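Local structure of BZLF1 trans-activator protein (Human herpesvirus 4, 2C9L) at a contact of chain A with DNA and the interface of chains A and B. The protein binds specific DNA sites, including methylated ones, as a bZIP homodimer and switches Epstein-Barr virus from latency to the lytic cycle. Coordinates in Å, arbitrary orientation; residue numbers count along the deposited sequence, not the author numbering. Chains: chain A/B, BZLF1 trans-activator protein.

Contact 1: a contact of chain A with DNA. Residues chain A 9, 12-13, 16. With nucleotides of chain D; nucleotides of chain C.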
loop_
_atom_site.group_PDB
_atom_site.type_symbol
_atom_site.label_atom_id
_atom_site.label_comp_id
_atom_site.label_asym_id
_atom_site.label_seq_id
_atom_site.Cartn_x
_atom_site.Cartn_y
_atom_site.Cartn_z
ATOM N N ASN A 9 -5.263 -30.063 -3.554
ATOM C CA ASN A 9 -4.291 -29.056 -3.968
ATOM C C ASN A 9 -4.938 -28.103 -4.965
ATOM O O ASN A 9 -4.604 -26.918 -5.011
ATOM C CB ASN A 9 -3.050 -29.701 -4.588
ATOM C CG ASN A 9 -1.946 -28.690 -4.852
ATOM O OD1 ASN A 9 -1.592 -28.423 -5.998
ATOM N ND2 ASN A 9 -1.406 -28.117 -3.789
ATOM N N ALA A 12 -6.577 -25.571 -2.866
ATOM C CA ALA A 12 -5.599 -24.661 -2.265
ATOM C C ALA A 12 -5.000 -23.676 -3.268
ATOM O O ALA A 12 -4.732 -22.534 -2.907
ATOM C CB ALA A 12 -4.499 -25.446 -1.577
ATOM N N ALA A 13 -4.790 -24.098 -4.518
ATOM C CA ALA A 13 -4.249 -23.182 -5.525
ATOM C C ALA A 13 -5.284 -22.100 -5.809
ATOM O O ALA A 13 -4.932 -20.927 -5.918
ATOM C CB ALA A 13 -3.896 -23.908 -6.812
ATOM N N SER A 16 -5.172 -19.719 -2.968
ATOM C CA SER A 16 -3.937 -18.957 -2.950
ATOM C C SER A 16 -3.983 -17.855 -3.980
ATOM O O SER A 16 -3.620 -16.720 -3.697
ATOM C CB SER A 16 -2.739 -19.870 -3.224
ATOM O OG SER A 16 -1.532 -19.163 -3.059
ATOM P P DT D 11 -5.710 -31.276 -12.056
ATOM O OP1 DT D 11 -6.166 -32.480 -12.775
ATOM O OP2 DT D 11 -6.232 -30.968 -10.719
ATOM O "O5'" DT D 11 -4.123 -31.324 -11.944
ATOM C "C5'" DT D 11 -3.421 -31.320 -13.175
ATOM C "C4'" DT D 11 -1.915 -31.386 -13.042
ATOM O "O4'" DT D 11 -1.357 -30.059 -12.850
ATOM C "C3'" DT D 11 -1.374 -32.179 -11.858
ATOM O "O3'" DT D 11 -0.399 -33.119 -12.273
ATOM C "C2'" DT D 11 -1.005 -31.145 -10.793
ATOM C "C1'" DT D 11 -0.560 -29.995 -11.650
ATOM N N1 DT D 11 -0.629 -28.642 -11.051
ATOM C C2 DT D 11 0.387 -27.705 -11.258
ATOM O O2 DT D 11 1.346 -27.897 -11.960
ATOM N N3 DT D 11 0.215 -26.513 -10.595
ATOM C C4 DT D 11 -0.848 -26.162 -9.789
ATOM O O4 DT D 11 -0.878 -25.050 -9.269
ATOM C C5 DT D 11 -1.877 -27.188 -9.634
ATOM C C7 DT D 11 -3.076 -26.910 -8.776
ATOM C C6 DT D 11 -1.707 -28.348 -10.266
ATOM P P DA C 6 -4.072 -22.921 3.006
ATOM O OP1 DA C 6 -4.633 -21.690 3.640
ATOM O OP2 DA C 6 -4.764 -23.528 1.853
ATOM O "O5'" DA C 6 -2.582 -22.591 2.547
ATOM C "C5'" DA C 6 -1.732 -21.894 3.443
ATOM C "C4'" DA C 6 -0.489 -21.372 2.755
ATOM O "O4'" DA C 6 0.367 -22.467 2.350
ATOM C "C3'" DA C 6 -0.752 -20.591 1.468
ATOM O "O3'" DA C 6 0.208 -19.556 1.348
ATOM C "C2'" DA C 6 -0.639 -21.639 0.368
ATOM C "C1'" DA C 6 0.442 -22.535 0.914
ATOM N N9 DA C 6 0.330 -23.930 0.502
ATOM C C8 DA C 6 -0.785 -24.721 0.576
ATOM N N7 DA C 6 -0.601 -25.940 0.133
ATOM C C5 DA C 6 0.731 -25.954 -0.260
ATOM C C6 DA C 6 1.538 -26.949 -0.817
ATOM N N6 DA C 6 1.121 -28.190 -1.082
ATOM N N1 DA C 6 2.818 -26.631 -1.102
ATOM C C2 DA C 6 3.246 -25.394 -0.846
ATOM N N3 DA C 6 2.581 -24.365 -0.325
ATOM C C4 DA C 6 1.314 -24.718 -0.046
ATOM P P DT C 7 0.091 -18.500 0.157
ATOM O OP1 DT C 7 0.577 -17.219 0.749
ATOM O OP2 DT C 7 -1.257 -18.548 -0.480
ATOM O "O5'" DT C 7 1.156 -19.034 -0.910
ATOM C "C5'" DT C 7 2.512 -19.191 -0.486
ATOM C "C4'" DT C 7 3.439 -19.631 -1.599
ATOM O "O4'" DT C 7 3.304 -21.047 -1.885
ATOM C "C3'" DT C 7 3.168 -18.953 -2.945
ATOM O "O3'" DT C 7 4.389 -18.854 -3.665
ATOM C "C2'" DT C 7 2.268 -19.942 -3.678
ATOM C "C1'" DT C 7 2.934 -21.215 -3.248
ATOM N N1 DT C 7 2.252 -22.498 -3.430
ATOM C C2 DT C 7 3.011 -23.601 -3.767
ATOM O O2 DT C 7 4.215 -23.562 -3.929
ATOM N N3 DT C 7 2.295 -24.755 -3.904
ATOM C C4 DT C 7 0.926 -24.908 -3.740
ATOM O O4 DT C 7 0.425 -25.997 -3.885
ATOM C C5 DT C 7 0.201 -23.710 -3.396
ATOM C C7 DT C 7 -1.287 -23.780 -3.198
ATOM C C6 DT C 7 0.896 -22.581 -3.268
HETATM O O HOH W 1 -3.945 -22.039 -0.522
HETATM O O HOH W 2 -2.169 -28.398 -0.830
#
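A:Asn9 reaches the base of DT7 of chain C from the basic-region helix of a bZIP domain, which lies in the major groove. Its CG is anti to the backbone N (chi1 -172°), which carries the amide away from the helix towards the base edges. From CB the chain runs to CG of A:Asn9, which lies 3.7 Å from O4 of DT7, the atom that its ND2 branch binds. At the tip, ND2 of A:Asn9 donates to the base carbonyl O4 of DT7 at 2.8 Å. The bond is nearly straight, 168° at the hydrogen, and O4 lies close to the amide plane. ND2 of A:Asn9 also bonds to the oxygen of water 2, at 3.1 Å, and this water bonds in turn to N7 of DA6 of chain C. The amide nitrogen thus touches DT7 directly and DA6 through water, which may help read both bases. The other branch, OD1 of A:Asn9, sits 3.5 Å from the methyl C7 of DT11 on chain D.

Two thymine methyls, one on each strand, pack against the helix. CB of A:Ala13, an engineered residue in place of serine at a site for recognising methylation, lies 3.7 Å from C7 of DT11. CA of A:Ala13 and CB of A:Ala12 pack against C7 of DT7.

The backbone of chain C is held too. OG of A:Ser16, engineered from cysteine, donates to the phosphate oxygen OP2 of DT7 at 2.7 Å. Water 1 links the main-chain O of A:Ala12 to OP2 of DA6.

Contact 2: the interface of chains A and B. Residues chain A 20-21, 23-24; chain B 20, 24.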
loop_
_atom_site.group_PDB
_atom_site.type_symbol
_atom_site.label_atom_id
_atom_site.label_comp_id
_atom_site.label_asym_id
_atom_site.label_seq_id
_atom_site.Cartn_x
_atom_site.Cartn_y
_atom_site.Cartn_z
ATOM N N PHE A 20 -3.990 -13.817 -3.325
ATOM C CA PHE A 20 -3.035 -12.847 -3.850
ATOM C C PHE A 20 -3.731 -11.697 -4.570
ATOM O O PHE A 20 -3.300 -10.552 -4.467
ATOM C CB PHE A 20 -2.019 -13.530 -4.771
ATOM C CG PHE A 20 -0.863 -14.146 -4.031
ATOM C CD1 PHE A 20 -0.007 -13.350 -3.274
ATOM C CD2 PHE A 20 -0.637 -15.516 -4.076
ATOM C CE1 PHE A 20 1.057 -13.909 -2.571
ATOM C CE2 PHE A 20 0.423 -16.086 -3.376
ATOM C CZ PHE A 20 1.272 -15.280 -2.622
ATOM N N LYS A 21 -4.804 -11.999 -5.296
ATOM C CA LYS A 21 -5.558 -10.956 -5.986
ATOM C C LYS A 21 -6.181 -9.971 -4.989
ATOM O O LYS A 21 -6.190 -8.765 -5.228
ATOM C CB LYS A 21 -6.658 -11.571 -6.854
ATOM C CG LYS A 21 -6.152 -12.254 -8.111
ATOM C CD LYS A 21 -5.496 -11.258 -9.054
ATOM C CE LYS A 21 -5.028 -11.930 -10.339
ATOM N NZ LYS A 21 -4.442 -10.956 -11.308
ATOM N N LEU A 23 -5.060 -9.393 -1.982
ATOM C CA LEU A 23 -3.964 -8.721 -1.308
ATOM C C LEU A 23 -3.552 -7.503 -2.127
ATOM O O LEU A 23 -3.317 -6.430 -1.577
ATOM C CB LEU A 23 -2.797 -9.689 -1.141
ATOM C CG LEU A 23 -1.840 -9.475 0.032
ATOM C CD1 LEU A 23 -2.620 -9.336 1.337
ATOM C CD2 LEU A 23 -0.882 -10.668 0.099
ATOM N N LEU A 24 -3.498 -7.672 -3.444
ATOM C CA LEU A 24 -3.142 -6.590 -4.354
ATOM C C LEU A 24 -4.201 -5.487 -4.352
ATOM O O LEU A 24 -3.882 -4.298 -4.453
ATOM C CB LEU A 24 -3.000 -7.109 -5.783
ATOM C CG LEU A 24 -2.726 -5.990 -6.792
ATOM C CD1 LEU A 24 -1.292 -5.508 -6.623
ATOM C CD2 LEU A 24 -2.964 -6.488 -8.209
ATOM N N PHE B 20 2.663 -8.802 -11.835
ATOM C CA PHE B 20 1.760 -8.822 -10.695
ATOM C C PHE B 20 2.526 -8.719 -9.385
ATOM O O PHE B 20 2.184 -7.913 -8.521
ATOM C CB PHE B 20 0.946 -10.118 -10.695
ATOM C CG PHE B 20 0.051 -10.269 -9.499
ATOM C CD1 PHE B 20 -1.158 -9.588 -9.426
ATOM C CD2 PHE B 20 0.422 -11.087 -8.438
ATOM C CE1 PHE B 20 -1.987 -9.720 -8.312
ATOM C CE2 PHE B 20 -0.399 -11.225 -7.318
ATOM C CZ PHE B 20 -1.606 -10.540 -7.257
ATOM N N LEU B 24 2.287 -5.615 -6.672
ATOM C CA LEU B 24 2.002 -5.857 -5.268
ATOM C C LEU B 24 3.084 -5.304 -4.363
ATOM O O LEU B 24 2.790 -4.667 -3.355
ATOM C CB LEU B 24 1.832 -7.355 -5.007
ATOM C CG LEU B 24 1.791 -7.732 -3.524
ATOM C CD1 LEU B 24 0.628 -7.032 -2.840
ATOM C CD2 LEU B 24 1.669 -9.244 -3.386
#
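B:Phe20 pushes its ring between A:Leu24 and A:Lys21, with its end towards A:Phe20, where the two helices of the bZIP dimer come together. The patch lies at the start of the coiled coil, around the junction of basic region and leucine zipper. BZLF1 is a homodimer, and the whole interface is two-fold symmetric. The Phe20 side chains break this symmetry locally. In chain A, CG lies anti to the carbonyl carbon (chi1 -84°), and of that side chain CB is the atom that touches B:Phe20.

The tight part is the ring of B:Phe20 with A:Leu24 and the carbonyl of A:Phe20. With chi1 at 176°, the ring of B:Phe20 swings away from its own backbone N and across to helix 2-48 of chain A. The far end of the ring meets main chain: CZ of B:Phe20 lies 3.3 Å from the carbonyl O of A:Phe20, and this oxygen approaches the ring edge in its plane. The ring hydrogens there may give the oxygen a weakly favourable electrostatic contact. Next to it, CE2 touches CB of A:Phe20. On the other side of CZ, CE1 of B:Phe20 meets the methyl CD2 of A:Leu24 at 3.4 Å, with CB of the same leucine also near. The A:Leu24 and B:Phe20 side chains run past each other in opposite directions. The second branch of A:Leu24, CD1, leaves the ring and rests on the backbone of B:Leu24, 3.6 Å from its CA.

The side chain of B:Leu24 belongs to the loose side. Its CD1 reaches 4.1 Å from CA of A:Leu24. CD1 of B:Leu24 also lies near the carbonyl O of A:Leu23, a loose contact.

The margin near A:Lys21 is looser too. Its chain bends, then passes off the ring plane of B:Phe20, on the side opposite A:Leu24. The aliphatic CD of A:Lys21 does the nearest touching there, 3.9 Å from CE1 of B:Phe20. The terminal amine NZ of A:Lys21 ends 4.0 Å from CD1 of B:Phe20.

Contact 1 and contact 2 share the long helix 2-48 of chain A, and the centres of their C-alpha atoms are about 15 Å apart. A:Ser16 of contact 1 and A:Phe20 of contact 2 are four residues apart, about one helical turn. The same helix therefore passes from the major groove to the dimer interface without a break. Pairing at contact 2 probably helps fix where the basic regions diverge, and so how each enters the groove. The two-fold symmetry lets the partner helix of chain B present its own basic region to the DNA.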